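Local atomic coordinates of Ice-binding protein (Colwellia, PDB entry 3WP9), a protein that binds to the surface of ice crystals, inhibiting their growth and suppressing ice recrystallization. Residues T108-P111 and G112-W116. Residues are numbered along the deposited sequence; the frame is centred on the assembly and turned at random.
Sequences TLEP and GVYKW
Y114 and L109 both carry CG beside the backbone N and anti to the carbonyl carbon (chi1 -67° and -59°), on the two limbs of a corner in the right-handed beta-helix. Their CB atoms point into the bend, and these torsions then lay the phenol and the isobutyl group against each other, as the contacts below attest. Strand 108-109 belongs to one parallel sheet and strand 112-116 to another, so the chain turns here through E110 and P111 and the two side chains meet on the inner side of the bend. Their contact is apolar and of ordinary length: L109 CB lies 4.1 Å from Y114 CZ, approaching obliquely to the ring, while L109 CD2 sits 4.2 Å from Y114 CE2. Both residues are buried. L109 also packs on F128 and M138, and the Y114 ring stacks with that of H96, which ties the corner to neighbouring coils.

The phenol end reaches the backbone of the turn. The backbone O of E110 lies in the ring plane at its edge, but its approach to the hydroxyl is too short to be trusted, so the modelled position is doubtful there. E110 meets the phenol through its CH2 groups while the residue itself remains exposed; CG lies 3.5 Å from Y114 OH, a distance that carries the same doubt. G112 begins strand 112-116 directly after P111, with phi 159°. Just before it, P111 packs on W136, whose NE1 donates a hydrogen bond to L109 O.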
loop_
_atom_site.group_PDB
_atom_site.type_symbol
_atom_site.label_atom_id
_atom_site.label_comp_id
_atom_site.label_asym_id
_atom_site.label_seq_id
_atom_site.Cartn_x
_atom_site.Cartn_y
_atom_site.Cartn_z
ATOM N N THR A 108 -4.252 19.898 -3.377
ATOM C CA THR A 108 -4.084 19.644 -1.969
ATOM C C THR A 108 -5.474 19.125 -1.521
ATOM O O THR A 108 -6.502 19.776 -1.814
ATOM C CB THR A 108 -3.745 20.935 -1.219
ATOM O OG1 THR A 108 -2.436 21.348 -1.679
ATOM C CG2 THR A 108 -3.673 20.639 0.190
ATOM N N LEU A 109 -5.454 17.960 -0.911
ATOM C CA LEU A 109 -6.647 17.222 -0.516
ATOM C C LEU A 109 -6.800 17.334 1.012
ATOM O O LEU A 109 -5.947 16.900 1.786
ATOM C CB LEU A 109 -6.490 15.730 -0.897
ATOM C CG LEU A 109 -6.264 15.473 -2.395
ATOM C CD1 LEU A 109 -6.283 13.956 -2.684
ATOM C CD2 LEU A 109 -7.253 16.177 -3.321
ATOM N N GLU A 110 -7.929 17.890 1.464
ATOM C CA GLU A 110 -8.220 17.922 2.899
ATOM C C GLU A 110 -8.779 16.537 3.331
ATOM O O GLU A 110 -9.201 15.767 2.437
ATOM C CB GLU A 110 -9.271 19.032 3.165
ATOM C CG GLU A 110 -10.482 18.905 2.210
ATOM C CD GLU A 110 -11.730 19.741 2.579
ATOM O OE1 GLU A 110 -11.588 20.841 3.166
ATOM O OE2 GLU A 110 -12.865 19.299 2.253
ATOM N N PRO A 111 -8.718 16.217 4.620
ATOM C CA PRO A 111 -9.177 14.918 5.182
ATOM C C PRO A 111 -10.614 14.675 4.736
ATOM O O PRO A 111 -11.399 15.626 4.567
ATOM C CB PRO A 111 -9.030 15.108 6.677
ATOM C CG PRO A 111 -7.970 16.201 6.799
ATOM C CD PRO A 111 -8.374 17.126 5.718
ATOM N N GLY A 112 -10.963 13.444 4.464
ATOM C CA GLY A 112 -12.283 13.185 3.900
ATOM C C GLY A 112 -12.326 11.861 3.191
ATOM O O GLY A 112 -11.282 11.178 3.054
ATOM N N VAL A 113 -13.525 11.514 2.745
ATOM C CA VAL A 113 -13.751 10.356 1.871
ATOM C C VAL A 113 -13.884 10.828 0.446
ATOM O O VAL A 113 -14.680 11.701 0.108
ATOM C CB VAL A 113 -14.999 9.479 2.365
ATOM C CG1 VAL A 113 -15.296 8.340 1.373
ATOM C CG2 VAL A 113 -14.744 8.938 3.790
ATOM N N TYR A 114 -13.032 10.302 -0.449
ATOM C CA TYR A 114 -13.032 10.673 -1.840
ATOM C C TYR A 114 -13.382 9.451 -2.632
ATOM O O TYR A 114 -12.838 8.370 -2.380
ATOM C CB TYR A 114 -11.620 11.166 -2.253
ATOM C CG TYR A 114 -11.217 12.470 -1.579
ATOM C CD1 TYR A 114 -10.774 12.471 -0.274
ATOM C CD2 TYR A 114 -11.234 13.680 -2.285
ATOM C CE1 TYR A 114 -10.382 13.673 0.376
ATOM C CE2 TYR A 114 -10.839 14.894 -1.647
ATOM C CZ TYR A 114 -10.443 14.857 -0.326
ATOM O OH TYR A 114 -10.039 16.036 0.344
ATOM N N LYS A 115 -14.202 9.643 -3.626
ATOM C CA LYS A 115 -14.642 8.524 -4.438
ATOM C C LYS A 115 -14.538 8.839 -5.914
ATOM O O LYS A 115 -14.935 9.925 -6.385
ATOM C CB LYS A 115 -16.099 8.170 -4.055
ATOM C CG LYS A 115 -16.676 7.081 -4.965
ATOM C CD LYS A 115 -18.116 6.721 -4.630
ATOM C CE LYS A 115 -18.167 6.039 -3.273
ATOM N NZ LYS A 115 -17.511 4.695 -3.344
ATOM N N TRP A 116 -14.050 7.853 -6.683
ATOM C CA TRP A 116 -13.981 7.979 -8.107
ATOM C C TRP A 116 -14.548 6.709 -8.691
ATOM O O TRP A 116 -14.178 5.608 -8.250
ATOM C CB TRP A 116 -12.528 8.083 -8.605
ATOM C CG TRP A 116 -11.876 9.410 -8.235
ATOM C CD1 TRP A 116 -11.854 10.563 -9.004
ATOM C CD2 TRP A 116 -11.171 9.688 -7.052
ATOM N NE1 TRP A 116 -11.150 11.563 -8.322
ATOM C CE2 TRP A 116 -10.710 11.043 -7.138
ATOM C CE3 TRP A 116 -10.845 8.930 -5.915
ATOM C CZ2 TRP A 116 -9.970 11.625 -6.127
ATOM C CZ3 TRP A 116 -10.119 9.535 -4.884
ATOM C CH2 TRP A 116 -9.685 10.879 -5.013
#